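Local atomic coordinates of putative phosphatase (Bacteroides thetaiotaomicron, PDB entry 3KYA), a protein that is a putative phosphatase of unproven function that binds zinc and joins an IPT/TIG domain to what appears to be a six-bladed beta-propeller. Residues F304-P309 and F326-N331; P221-I226 and L261-Y266; L34-E39 and I80-G85; F458-Q463 and R469-E474; G125-D128 and K134-G137. All coordinates share one frame; numbering follows the deposited sequence.

Interaction 1 of 5, residues F304-P309 and F326-N331; sequences FTIADP and FGVINN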
# COMPACT_ATOMS: atom_id res chain seq x y z
N PHE A 304 14.52 -3.98 -32.44
CA PHE A 304 13.63 -5.11 -32.26
C PHE A 304 12.20 -4.72 -32.61
O PHE A 304 11.91 -3.54 -32.92
CB PHE A 304 13.68 -5.62 -30.81
CG PHE A 304 13.72 -4.50 -29.77
CD1 PHE A 304 12.60 -3.72 -29.52
CD2 PHE A 304 14.87 -4.26 -29.05
CE1 PHE A 304 12.64 -2.69 -28.56
CE2 PHE A 304 14.92 -3.23 -28.10
CZ PHE A 304 13.80 -2.45 -27.86
N THR A 305 11.33 -5.73 -32.61
CA THR A 305 9.88 -5.57 -32.70
C THR A 305 9.45 -5.96 -31.29
O THR A 305 9.93 -6.97 -30.76
CB THR A 305 9.26 -6.47 -33.77
OG1 THR A 305 9.72 -7.82 -33.61
CG2 THR A 305 9.65 -5.98 -35.17
N ILE A 306 8.57 -5.20 -30.65
CA ILE A 306 8.24 -5.51 -29.25
C ILE A 306 7.27 -6.68 -29.01
O ILE A 306 7.34 -7.31 -27.97
CB ILE A 306 7.75 -4.24 -28.46
CG1 ILE A 306 6.32 -3.84 -28.83
CG2 ILE A 306 8.76 -3.09 -28.65
CD1 ILE A 306 5.77 -2.62 -28.01
N ALA A 307 6.39 -6.95 -29.97
CA ALA A 307 5.38 -8.01 -29.86
C ALA A 307 4.91 -8.46 -31.25
O ALA A 307 5.72 -8.84 -32.08
CB ALA A 307 4.21 -7.54 -29.00
N ASP A 308 3.60 -8.37 -31.49
CA ASP A 308 3.00 -8.78 -32.76
C ASP A 308 2.70 -7.58 -33.65
O ASP A 308 2.86 -6.44 -33.23
CB ASP A 308 1.73 -9.54 -32.46
CG ASP A 308 2.01 -10.79 -31.70
OD1 ASP A 308 2.75 -11.65 -32.24
OD2 ASP A 308 1.48 -10.90 -30.57
N PRO A 309 2.28 -7.84 -34.90
CA PRO A 309 1.98 -6.71 -35.79
C PRO A 309 0.79 -5.89 -35.33
O PRO A 309 -0.05 -6.37 -34.57
CB PRO A 309 1.65 -7.40 -37.13
CG PRO A 309 2.38 -8.69 -37.06
CD PRO A 309 2.30 -9.11 -35.64
N PHE A 326 7.03 0.75 -22.24
CA PHE A 326 6.37 0.90 -23.53
C PHE A 326 4.87 0.71 -23.28
O PHE A 326 4.44 -0.39 -22.91
CB PHE A 326 6.86 -0.12 -24.58
CG PHE A 326 8.35 -0.11 -24.82
CD1 PHE A 326 9.11 1.03 -24.65
CD2 PHE A 326 8.97 -1.22 -25.33
CE1 PHE A 326 10.48 1.03 -24.92
CE2 PHE A 326 10.34 -1.22 -25.61
CZ PHE A 326 11.08 -0.09 -25.39
N GLY A 327 4.10 1.78 -23.48
CA GLY A 327 2.65 1.73 -23.26
C GLY A 327 1.93 1.32 -24.53
O GLY A 327 1.86 2.10 -25.49
N VAL A 328 1.38 0.10 -24.53
CA VAL A 328 0.67 -0.45 -25.70
C VAL A 328 -0.78 -0.00 -25.61
O VAL A 328 -1.62 -0.63 -24.98
CB VAL A 328 0.84 -1.99 -25.80
CG1 VAL A 328 0.29 -2.50 -27.12
CG2 VAL A 328 2.30 -2.38 -25.68
N ILE A 329 -1.04 1.15 -26.24
CA ILE A 329 -2.33 1.82 -26.24
C ILE A 329 -3.50 0.94 -26.68
O ILE A 329 -4.54 0.89 -26.02
CB ILE A 329 -2.27 3.06 -27.19
CG1 ILE A 329 -1.23 4.07 -26.70
CG2 ILE A 329 -3.64 3.72 -27.34
CD1 ILE A 329 -0.84 5.11 -27.80
N ASN A 330 -3.32 0.23 -27.79
CA ASN A 330 -4.40 -0.57 -28.36
C ASN A 330 -4.55 -2.00 -27.80
O ASN A 330 -5.52 -2.67 -28.12
CB ASN A 330 -4.31 -0.61 -29.90
CG ASN A 330 -3.10 -1.38 -30.43
OD1 ASN A 330 -2.09 -1.54 -29.76
ND2 ASN A 330 -3.20 -1.82 -31.68
N ASN A 331 -3.61 -2.44 -26.96
CA ASN A 331 -3.69 -3.80 -26.41
C ASN A 331 -3.64 -3.91 -24.88
O ASN A 331 -3.55 -5.00 -24.31
CB ASN A 331 -2.68 -4.70 -27.13
CG ASN A 331 -3.15 -5.07 -28.53
OD1 ASN A 331 -4.21 -5.70 -28.69
ND2 ASN A 331 -2.37 -4.71 -29.54

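Interaction 2 of 5, residues P221-I226 and L261-Y266; sequences PSVYII and LYFNSY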
# COMPACT_ATOMS: atom_id res chain seq x y z
N PRO A 221 6.31 9.93 -44.13
CA PRO A 221 6.87 10.67 -42.99
C PRO A 221 6.44 10.16 -41.62
O PRO A 221 5.29 9.74 -41.43
CB PRO A 221 6.33 12.08 -43.23
CG PRO A 221 6.38 12.20 -44.72
CD PRO A 221 6.00 10.84 -45.25
N SER A 222 7.39 10.17 -40.69
CA SER A 222 7.19 9.74 -39.31
C SER A 222 7.54 10.82 -38.30
O SER A 222 6.77 11.04 -37.36
CB SER A 222 8.04 8.51 -39.01
OG SER A 222 7.62 7.43 -39.81
N VAL A 223 8.69 11.46 -38.46
CA VAL A 223 9.17 12.46 -37.50
C VAL A 223 9.75 13.73 -38.17
O VAL A 223 10.57 13.65 -39.10
CB VAL A 223 10.28 11.88 -36.57
CG1 VAL A 223 10.61 12.86 -35.43
CG2 VAL A 223 9.90 10.47 -36.02
N TYR A 224 9.32 14.88 -37.66
CA TYR A 224 9.83 16.17 -38.10
C TYR A 224 10.58 16.85 -36.97
O TYR A 224 10.37 16.54 -35.78
CB TYR A 224 8.68 17.08 -38.57
CG TYR A 224 8.00 16.65 -39.85
CD1 TYR A 224 7.01 15.68 -39.85
CD2 TYR A 224 8.36 17.22 -41.07
CE1 TYR A 224 6.39 15.28 -41.04
CE2 TYR A 224 7.74 16.82 -42.26
CZ TYR A 224 6.76 15.85 -42.23
OH TYR A 224 6.14 15.44 -43.40
N ILE A 225 11.43 17.81 -37.34
CA ILE A 225 12.20 18.60 -36.38
C ILE A 225 11.96 20.08 -36.68
O ILE A 225 12.09 20.52 -37.83
CB ILE A 225 13.69 18.19 -36.39
CG1 ILE A 225 14.40 18.72 -35.15
CG2 ILE A 225 14.41 18.63 -37.71
CD1 ILE A 225 15.76 18.08 -34.89
N ILE A 226 11.60 20.84 -35.64
CA ILE A 226 11.26 22.27 -35.75
C ILE A 226 12.22 23.12 -34.93
O ILE A 226 12.33 22.95 -33.72
CB ILE A 226 9.82 22.55 -35.25
CG1 ILE A 226 8.82 21.65 -35.97
CG2 ILE A 226 9.46 24.04 -35.44
CD1 ILE A 226 7.39 21.78 -35.48
N LEU A 261 17.38 9.46 -30.24
CA LEU A 261 15.94 9.43 -30.49
C LEU A 261 15.40 8.02 -30.76
O LEU A 261 15.93 7.29 -31.60
CB LEU A 261 15.61 10.30 -31.70
CG LEU A 261 14.13 10.46 -32.06
CD1 LEU A 261 13.36 11.22 -30.98
CD2 LEU A 261 13.98 11.13 -33.42
N TYR A 262 14.35 7.65 -30.04
CA TYR A 262 13.65 6.40 -30.26
C TYR A 262 12.26 6.68 -30.83
O TYR A 262 11.54 7.54 -30.33
CB TYR A 262 13.57 5.59 -28.96
CG TYR A 262 14.94 5.13 -28.50
CD1 TYR A 262 15.56 4.02 -29.06
CD2 TYR A 262 15.65 5.86 -27.54
CE1 TYR A 262 16.82 3.62 -28.66
CE2 TYR A 262 16.90 5.47 -27.13
CZ TYR A 262 17.49 4.36 -27.70
OH TYR A 262 18.75 3.99 -27.30
N PHE A 263 11.93 6.02 -31.95
CA PHE A 263 10.59 6.14 -32.53
C PHE A 263 10.15 4.76 -33.06
O PHE A 263 11.00 3.90 -33.32
CB PHE A 263 10.51 7.24 -33.58
CG PHE A 263 11.33 6.98 -34.82
CD1 PHE A 263 12.68 7.25 -34.84
CD2 PHE A 263 10.72 6.49 -35.96
CE1 PHE A 263 13.43 7.01 -35.98
CE2 PHE A 263 11.47 6.22 -37.11
CZ PHE A 263 12.82 6.49 -37.12
N ASN A 264 8.84 4.55 -33.19
CA ASN A 264 8.33 3.24 -33.62
C ASN A 264 7.54 3.25 -34.92
O ASN A 264 7.43 4.27 -35.60
CB ASN A 264 7.39 2.67 -32.54
CG ASN A 264 5.98 3.25 -32.61
OD1 ASN A 264 5.79 4.45 -32.88
ND2 ASN A 264 4.98 2.41 -32.38
N SER A 265 7.04 2.07 -35.27
CA SER A 265 6.04 1.90 -36.30
C SER A 265 5.05 0.85 -35.79
O SER A 265 5.46 -0.20 -35.26
CB SER A 265 6.61 1.47 -37.65
OG SER A 265 5.55 1.21 -38.57
N TYR A 266 3.77 1.15 -35.94
CA TYR A 266 2.70 0.22 -35.62
C TYR A 266 2.71 -1.04 -36.51
O TYR A 266 2.26 -2.12 -36.08
CB TYR A 266 1.39 1.00 -35.77
CG TYR A 266 0.08 0.26 -35.95
CD1 TYR A 266 -0.32 -0.19 -37.21
CD2 TYR A 266 -0.81 0.12 -34.90
CE1 TYR A 266 -1.54 -0.80 -37.39
CE2 TYR A 266 -2.04 -0.47 -35.07
CZ TYR A 266 -2.39 -0.93 -36.32
OH TYR A 266 -3.60 -1.53 -36.49
O HOH W 1 7.51 4.96 -38.33

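Interaction 3 of 5, residues L34-E39 and I80-G85; sequences LLIYGE and IEITVG. With EDO (1,2-ethanediol), chain E.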
# COMPACT_ATOMS: atom_id res chain seq x y z
N LEU A 34 -13.03 12.81 13.79
CA LEU A 34 -12.59 13.66 14.89
C LEU A 34 -13.49 13.50 16.12
O LEU A 34 -14.72 13.54 16.01
CB LEU A 34 -12.58 15.13 14.44
CG LEU A 34 -12.20 16.20 15.46
CD1 LEU A 34 -10.71 16.10 15.81
CD2 LEU A 34 -12.56 17.58 14.91
N LEU A 35 -12.85 13.35 17.27
CA LEU A 35 -13.52 13.19 18.55
C LEU A 35 -13.34 14.49 19.33
O LEU A 35 -12.20 14.92 19.57
CB LEU A 35 -12.92 12.01 19.33
CG LEU A 35 -13.37 11.80 20.78
CD1 LEU A 35 -14.88 11.66 20.91
CD2 LEU A 35 -12.67 10.58 21.44
N ILE A 36 -14.45 15.12 19.68
CA ILE A 36 -14.44 16.38 20.41
C ILE A 36 -15.00 16.17 21.82
O ILE A 36 -16.12 15.69 22.00
CB ILE A 36 -15.28 17.48 19.68
CG1 ILE A 36 -14.73 17.76 18.28
CG2 ILE A 36 -15.30 18.77 20.51
CD1 ILE A 36 -15.74 18.51 17.37
N TYR A 37 -14.19 16.51 22.83
CA TYR A 37 -14.60 16.42 24.23
C TYR A 37 -15.10 17.75 24.76
O TYR A 37 -14.60 18.82 24.38
CB TYR A 37 -13.42 15.99 25.12
CG TYR A 37 -12.95 14.57 24.95
CD1 TYR A 37 -13.61 13.54 25.60
CD2 TYR A 37 -11.85 14.26 24.17
CE1 TYR A 37 -13.19 12.23 25.48
CE2 TYR A 37 -11.41 12.94 24.05
CZ TYR A 37 -12.09 11.93 24.71
OH TYR A 37 -11.69 10.61 24.62
N GLY A 38 -16.06 17.70 25.67
CA GLY A 38 -16.61 18.92 26.25
C GLY A 38 -17.75 18.70 27.21
O GLY A 38 -17.81 17.69 27.92
N GLU A 39 -18.66 19.67 27.25
CA GLU A 39 -19.80 19.61 28.14
C GLU A 39 -21.03 20.22 27.52
O GLU A 39 -20.93 21.15 26.73
CB GLU A 39 -19.52 20.43 29.41
CG GLU A 39 -18.35 19.94 30.22
CD GLU A 39 -18.09 20.84 31.43
OE1 GLU A 39 -17.82 22.04 31.23
OE2 GLU A 39 -18.14 20.32 32.56
N ILE A 80 -12.88 25.22 15.43
CA ILE A 80 -13.99 24.31 15.73
C ILE A 80 -15.11 25.07 16.42
O ILE A 80 -14.90 25.65 17.49
CB ILE A 80 -13.53 23.14 16.61
CG1 ILE A 80 -12.42 22.36 15.90
CG2 ILE A 80 -14.69 22.22 16.93
CD1 ILE A 80 -11.74 21.33 16.75
N GLU A 81 -16.29 25.10 15.80
CA GLU A 81 -17.43 25.82 16.34
C GLU A 81 -18.59 24.84 16.42
O GLU A 81 -18.81 24.06 15.49
CB GLU A 81 -17.77 27.02 15.45
CG GLU A 81 -18.92 27.90 15.93
CD GLU A 81 -19.39 28.90 14.88
OE1 GLU A 81 -18.64 29.85 14.55
OE2 GLU A 81 -20.52 28.74 14.38
N ILE A 82 -19.27 24.84 17.57
CA ILE A 82 -20.39 23.94 17.81
C ILE A 82 -21.58 24.74 18.31
O ILE A 82 -21.41 25.66 19.11
CB ILE A 82 -20.04 22.85 18.85
CG1 ILE A 82 -18.91 21.96 18.34
CG2 ILE A 82 -21.25 21.98 19.17
CD1 ILE A 82 -18.55 20.83 19.29
N THR A 83 -22.76 24.40 17.81
CA THR A 83 -24.01 25.01 18.23
C THR A 83 -24.92 23.86 18.64
O THR A 83 -25.15 22.94 17.86
CB THR A 83 -24.68 25.85 17.13
OG1 THR A 83 -23.82 26.91 16.74
CG2 THR A 83 -26.03 26.44 17.64
N VAL A 84 -25.41 23.92 19.87
CA VAL A 84 -26.31 22.93 20.42
C VAL A 84 -27.65 23.63 20.65
O VAL A 84 -27.69 24.75 21.18
CB VAL A 84 -25.78 22.34 21.74
CG1 VAL A 84 -26.67 21.17 22.23
CG2 VAL A 84 -24.34 21.87 21.57
N GLY A 85 -28.73 22.99 20.23
CA GLY A 85 -30.06 23.56 20.38
C GLY A 85 -30.49 24.40 19.19
O GLY A 85 -29.71 24.61 18.25
C1 EDO E . -21.58 25.64 14.32
O1 EDO E . -21.97 26.77 15.11
C2 EDO E . -22.73 25.22 13.42
O2 EDO E . -23.01 26.21 12.43

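Interaction 4 of 5, residues F458-Q463 and R469-E474; sequences FYVHDQ and RTISME. With EDO (1,2-ethanediol), chain C.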
# COMPACT_ATOMS: atom_id res chain seq x y z
N PHE A 458 0.31 18.15 -11.57
CA PHE A 458 0.05 17.52 -12.83
C PHE A 458 -0.90 18.37 -13.65
O PHE A 458 -1.77 19.05 -13.09
CB PHE A 458 -0.69 16.18 -12.65
CG PHE A 458 0.08 15.11 -11.91
CD1 PHE A 458 0.03 15.02 -10.52
CD2 PHE A 458 0.76 14.12 -12.62
CE1 PHE A 458 0.70 13.99 -9.85
CE2 PHE A 458 1.43 13.09 -11.96
CZ PHE A 458 1.40 13.02 -10.58
N TYR A 459 -0.72 18.33 -14.97
CA TYR A 459 -1.72 18.84 -15.91
C TYR A 459 -2.21 17.62 -16.68
O TYR A 459 -1.41 16.77 -17.10
CB TYR A 459 -1.15 19.88 -16.88
CG TYR A 459 -0.78 21.15 -16.17
CD1 TYR A 459 -1.71 22.15 -15.99
CD2 TYR A 459 0.50 21.33 -15.66
CE1 TYR A 459 -1.38 23.31 -15.32
CE2 TYR A 459 0.85 22.49 -15.02
CZ TYR A 459 -0.10 23.48 -14.84
OH TYR A 459 0.22 24.64 -14.18
N VAL A 460 -3.52 17.54 -16.86
CA VAL A 460 -4.15 16.40 -17.50
C VAL A 460 -5.00 16.85 -18.67
O VAL A 460 -5.76 17.80 -18.53
CB VAL A 460 -5.09 15.71 -16.51
CG1 VAL A 460 -5.72 14.47 -17.16
CG2 VAL A 460 -4.36 15.36 -15.19
N HIS A 461 -4.89 16.18 -19.81
CA HIS A 461 -5.75 16.47 -20.94
C HIS A 461 -6.95 15.54 -20.92
O HIS A 461 -6.82 14.33 -21.20
CB HIS A 461 -5.00 16.37 -22.27
CG HIS A 461 -5.88 16.57 -23.46
ND1 HIS A 461 -5.73 15.85 -24.63
CD2 HIS A 461 -6.98 17.34 -23.63
CE1 HIS A 461 -6.67 16.22 -25.49
NE2 HIS A 461 -7.45 17.11 -24.91
N ASP A 462 -8.11 16.10 -20.57
CA ASP A 462 -9.37 15.36 -20.48
C ASP A 462 -10.04 15.57 -21.85
O ASP A 462 -10.75 16.55 -22.10
CB ASP A 462 -10.18 15.90 -19.30
CG ASP A 462 -11.40 15.07 -18.97
OD1 ASP A 462 -11.95 14.41 -19.87
OD2 ASP A 462 -11.84 15.13 -17.80
N GLN A 463 -9.71 14.65 -22.75
CA GLN A 463 -10.14 14.69 -24.15
C GLN A 463 -11.64 14.83 -24.35
O GLN A 463 -12.07 15.66 -25.14
CB GLN A 463 -9.68 13.44 -24.89
CG GLN A 463 -10.01 13.42 -26.37
CD GLN A 463 -10.06 12.01 -26.94
OE1 GLN A 463 -9.66 11.05 -26.27
NE2 GLN A 463 -10.57 11.88 -28.15
N ARG A 469 -7.19 19.74 -17.02
CA ARG A 469 -7.41 19.62 -15.58
C ARG A 469 -6.06 19.73 -14.87
O ARG A 469 -5.01 19.57 -15.48
CB ARG A 469 -8.04 18.27 -15.23
CG ARG A 469 -9.25 17.88 -16.03
CD ARG A 469 -10.46 18.71 -15.72
NE ARG A 469 -11.01 18.46 -14.39
CZ ARG A 469 -11.81 17.45 -14.07
NH1 ARG A 469 -12.15 16.52 -14.97
NH2 ARG A 469 -12.28 17.35 -12.83
N THR A 470 -6.11 20.03 -13.58
CA THR A 470 -4.92 20.09 -12.76
C THR A 470 -5.06 19.14 -11.59
O THR A 470 -6.18 18.84 -11.17
CB THR A 470 -4.67 21.51 -12.18
OG1 THR A 470 -5.81 21.94 -11.43
CG2 THR A 470 -4.38 22.51 -13.29
N ILE A 471 -3.94 18.65 -11.08
CA ILE A 471 -3.91 17.92 -9.81
C ILE A 471 -2.82 18.63 -9.04
O ILE A 471 -1.65 18.60 -9.44
CB ILE A 471 -3.61 16.44 -9.92
CG1 ILE A 471 -4.60 15.78 -10.88
CG2 ILE A 471 -3.69 15.81 -8.51
CD1 ILE A 471 -4.33 14.28 -11.17
N SER A 472 -3.20 19.29 -7.95
CA SER A 472 -2.27 20.11 -7.18
C SER A 472 -2.78 20.30 -5.77
O SER A 472 -3.95 20.02 -5.49
CB SER A 472 -2.10 21.48 -7.84
OG SER A 472 -3.34 22.15 -7.92
N MSE A 473 -1.92 20.83 -4.90
CA MSE A 473 -2.27 21.04 -3.49
C MSE A 473 -3.40 22.05 -3.35
O MSE A 473 -3.34 23.13 -3.94
CB MSE A 473 -1.06 21.55 -2.70
CG MSE A 473 0.08 20.56 -2.60
SE MSE A 473 -0.47 18.96 -1.66
CE MSE A 473 -1.01 19.84 -0.01
N GLU A 474 -4.43 21.72 -2.57
CA GLU A 474 -5.52 22.68 -2.36
C GLU A 474 -4.97 23.96 -1.70
O GLU A 474 -3.99 23.92 -0.97
CB GLU A 474 -6.64 22.08 -1.53
CG GLU A 474 -6.22 21.62 -0.16
CD GLU A 474 -7.33 20.94 0.61
OE1 GLU A 474 -8.51 21.33 0.45
OE2 GLU A 474 -7.01 20.04 1.40
C1 EDO C . -9.14 18.10 0.17
O1 EDO C . -10.11 19.15 0.15
C2 EDO C . -9.70 16.84 -0.47
O2 EDO C . -10.71 16.28 0.37

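Interaction 5 of 5, residues G125-D128 and K134-G137; sequences GPFD and KCCG. With EDO (1,2-ethanediol), chain J.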
# COMPACT_ATOMS: atom_id res chain seq x y z
N GLY A 125 -7.92 32.10 -26.98
CA GLY A 125 -8.18 33.22 -26.10
C GLY A 125 -7.92 32.96 -24.62
O GLY A 125 -7.23 32.01 -24.26
N PRO A 126 -8.49 33.81 -23.76
CA PRO A 126 -8.28 33.72 -22.31
C PRO A 126 -8.85 32.46 -21.66
O PRO A 126 -9.88 31.93 -22.12
CB PRO A 126 -8.99 34.98 -21.78
CG PRO A 126 -10.06 35.24 -22.78
CD PRO A 126 -9.48 34.85 -24.11
N PHE A 127 -8.20 31.98 -20.59
CA PHE A 127 -8.73 30.82 -19.88
C PHE A 127 -10.10 31.11 -19.26
O PHE A 127 -10.94 30.23 -19.20
CB PHE A 127 -7.83 30.34 -18.74
CG PHE A 127 -6.46 29.84 -19.14
CD1 PHE A 127 -6.12 29.56 -20.46
CD2 PHE A 127 -5.55 29.51 -18.15
CE1 PHE A 127 -4.86 29.07 -20.79
CE2 PHE A 127 -4.29 29.00 -18.47
CZ PHE A 127 -3.95 28.79 -19.80
N ASP A 128 -10.28 32.34 -18.77
CA ASP A 128 -11.51 32.76 -18.10
C ASP A 128 -12.31 33.75 -18.92
O ASP A 128 -11.78 34.40 -19.82
CB ASP A 128 -11.17 33.40 -16.76
CG ASP A 128 -10.49 32.44 -15.81
OD1 ASP A 128 -10.95 31.28 -15.71
OD2 ASP A 128 -9.52 32.86 -15.16
N LYS A 134 -14.13 32.98 -23.50
CA LYS A 134 -13.13 32.08 -22.93
C LYS A 134 -12.81 30.94 -23.91
O LYS A 134 -13.65 30.53 -24.71
CB LYS A 134 -13.51 31.55 -21.54
CG LYS A 134 -14.71 30.63 -21.44
CD LYS A 134 -14.81 30.04 -20.03
CE LYS A 134 -16.13 29.30 -19.80
NZ LYS A 134 -16.19 28.67 -18.45
N CYS A 135 -11.57 30.46 -23.84
CA CYS A 135 -11.09 29.45 -24.77
C CYS A 135 -11.74 28.07 -24.58
O CYS A 135 -12.23 27.72 -23.51
CB CYS A 135 -9.56 29.34 -24.69
SG CYS A 135 -8.95 28.56 -23.17
N CYS A 136 -11.74 27.32 -25.67
CA CYS A 136 -12.31 25.98 -25.71
C CYS A 136 -11.77 25.22 -26.93
O CYS A 136 -11.15 25.81 -27.81
CB CYS A 136 -13.84 26.05 -25.74
SG CYS A 136 -14.55 27.09 -27.09
N GLY A 137 -11.99 23.91 -26.94
CA GLY A 137 -11.55 23.05 -28.03
C GLY A 137 -11.22 21.70 -27.41
O GLY A 137 -12.14 21.00 -26.95
C1 EDO J . -11.99 28.43 -16.42
O1 EDO J . -11.53 28.62 -15.08
C2 EDO J . -12.38 26.97 -16.64
O2 EDO J . -13.37 26.85 -17.67
O HOH W 2 -11.74 28.12 -20.86

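Interaction 1 of 5, residues F304-P309 and F326-N331
Phe326 meets both Phe304 and Ile306 with one corner of its ring. Its CE2 lies 4.0 Å from Phe304 CE1, the two aromatic side chains coming from opposite directions in a slanting carbon-to-carbon touch. The neighbouring CD2 of Phe326 rests 3.8 Å from Ile306 CG2, again at a slant to the ring. Ile306 has its CG1 in the crowded position between backbone N and carbonyl carbon (chi1 75°), which swings CG2 onto the phenyl and sends the CG1-CD1 arm toward the next residue of the partner strand that points this way. Pro349 on strand 345-352 touches all three side chains. Strand 300-305 is the outer strand of one four-stranded antiparallel sheet and strand 323-328 is an inner strand of the next, consistent with adjacent blades of a beta-propeller, their sheets packed through apolar side chains. Beyond Gly327, Val328 reaches Ile306 tip to tip, its CG2 standing 4.2 Å from Ile306 CD1, and Trp311 touches both residues. The chain then turns, and Asn330 ties this turn to the residues that follow Pro309, with OD1 accepting from Glu312 N and ND2 bonding to Ser310 O. Asn331 N makes a weak 3.3 Å bond back to Val328 O.

Interaction 2 of 5, residues P221-I226 and L261-Y266
Val223 sets its CG2 methyl over one face of the Phe263 ring, 4.0 Å from Phe263 CG and so nearer the root of the ring than its far end. The other branch, CG1, is directed at a different partner and comes within 4.3 Å of Leu261 CD2. With CG1 anti to the backbone N (chi1 -171°), the valine straddles the two residues, one methyl for each. Beside this apolar patch lies a polar link: a water accepts a hydrogen bond from Ser222 OG at 2.9 Å and donates to Asn264 O at 2.8 Å, bridging the two strands where they stand too far apart for direct backbone pairing. Strands 220-227 and 261-265 belong to successive four-stranded antiparallel sheets, an arrangement consistent with two neighbouring blades of a beta-propeller packed through their faces. Further out, a classic beta bulge shapes the first strand: Ser222 and Val223 both face Ala244 on strand 240-246, so two consecutive residues point toward the neighbouring blade. Ser222 OG also bonds to Tyr246 N, which fixes the hydroxyl that holds the water. The Phe263 ring also meets that of Phe272, the planes about 30° apart, while Ala244 and Ala252 touch the phenyl too. Asn264, whose carbonyl takes the water, is pinned through its side chain, OD1 accepting from Asn250 N.

Interaction 3 of 5, residues L34-E39 and I80-G85
Ile36 and Ile80 slide past each other in opposite directions, and it is the CD1 end of Ile36 that touches, 3.9 Å from Ile80 CG2. Ile82 meets the same isoleucine tip to tip: in one of its two conformers, so less certainly, its CD1 stands 4.0 Å from Ile36 CG2. Both branches of Ile36 may thus be in use. CG1 lies beside the backbone N (chi1 -60°), carrying CD1 forward to Ile80 while CG2 stays available to Ile82. Leu34, one step back on the same face, adds a looser touch of its CD2 on Ile80 CD1 at 4.3 Å. The two strand segments run 10.7 Å apart at closest and their directions differ by 59°, a spacing that side chains fill, as between the layers of the immunoglobulin-like sandwich expected for an IPT/TIG domain. On the outward face of strand 80-84, Glu81 OE2 accepts a 2.6 Å bond from O1 of a 1,2-ethanediol probably left from crystallisation; Thr83 OG1 also lies very close to that oxygen. Putting an alanine at Glu81 removes this carboxylate, so the diol would probably lose its acceptor and be held more loosely beside Thr83. Within the core, Ile20 and Phe23 of strand 19-28 touch Ile36, Ile80 and Ile82 between them, Cys69 of strand 66-70 flanks Leu34 and Ile36, and Val50 and Ile52 of strand 48-52 meet Ile82 and Leu34.

Interaction 4 of 5, residues F458-Q463 and R469-E474
The Arg469 guanidinium takes Asp462 OD2 at its edge, in plane, with the carboxylate turned only 18° from it. The NH1 to OD2 distance of 3.2 Å makes a salt bridge whose hydrogen bond is weak, the N-H bent to 134° at the hydrogen. Gln463 N lies over one face of the His461 ring, offset toward its rim; the Phe458 and Tyr459 rings are met obliquely, Phe458 CD1 lying 4.0 Å from Ile471 CB and, on the opposite face of the sheet, Tyr459 CE1 3.7 Å from Thr470 CG2. Bends at chi2 and chi3 (both -70°) fold the arginine back to its place beside Asp462. Its strongest polar partner, Asp434, lies outside, OD1 bridging NH2; Gly108 O also bonds NE. Asp462 is likewise gripped by Gly465 N at OD1 and Arg444 N at OD2. Four backbone bonds knit the strands, Phe458 with Ile471 and Val460 with Arg469 as hydrogen-bonded pairs, the shortest being Arg469 N to Val460 O at 2.8 Å. At the far end, Glu474 OE1 accepts from O1 of a 1,2-ethanediol, probably from the crystallisation liquor, at 2.7 Å, while OE2 bonds Tyr101 OH and Lys104 N. With an alanine in place of Glu474, those two donors would probably be left without their acceptor and the chain just after the strand less firmly tied. This antiparallel beta hairpin, joined by strand 105-110 from early in the chain, is consistent with the strand exchange by which beta-propellers close their ring.

Interaction 5 of 5, residues G125-D128 and K134-G137
Cys135 packs on Gly125 and Pro126 and makes a sulfur-aromatic contact with Phe127 at the edge strand of what is probably a propeller blade, where strand 125-126 gives way to the loop that leads to strand 141-147. Its CB lies 3.6 Å from Gly125 O. From there SG turns between the backbone N and the carbonyl carbon (chi1 72°), which lays it beside the 126-127 backbone: Pro126 O is 3.7 Å away and Phe127 CA 4.0 Å. The sulfur then meets the phenyl at CD1, also 4.0 Å, approaching 70° off the ring normal and so oblique to it; Leu174 of strand 173-178 also touches the cysteine. The backbones are tied here too. Cys135 N donates to Pro126 O at 2.8 Å, with an N-H...O angle of 162°, and a water hydrogen-bonds both Phe127 O and Cys135 O, doubling the link. The Phe127 ring also packs on Cys111 and Arg172. Toward the outside, Asp128 OD2 has a salt bridge to Arg172 NH2, and a 1,2-ethanediol, probably from the crystallisation liquor, donates from O1 to the other carboxylate oxygen, Asp128 OD1, at 2.8 Å.

Interactions 1 and 2 are successive steps round the probable propeller: both reach the sheet of strands 252-254 to 300-305, their centres lie 16 Å apart, and they touch where Asn330 ND2 packs 3.8 Å from Tyr266 CE2. Interactions 4 and 5 lie 16 Å apart between centres and about 6 Å between nearest atoms. Both are near the zinc site of His153 and Asp168: the side chain of Phe127 is about 6 Å from that of Asp168 and about 10 Å from a bound zinc, that of Tyr459 about 10 Å and 13 Å. Interaction 3, in the IPT/TIG domain, stands apart, 59 Å from interaction 1 between centres and about 15 Å from interaction 4 between nearest atoms.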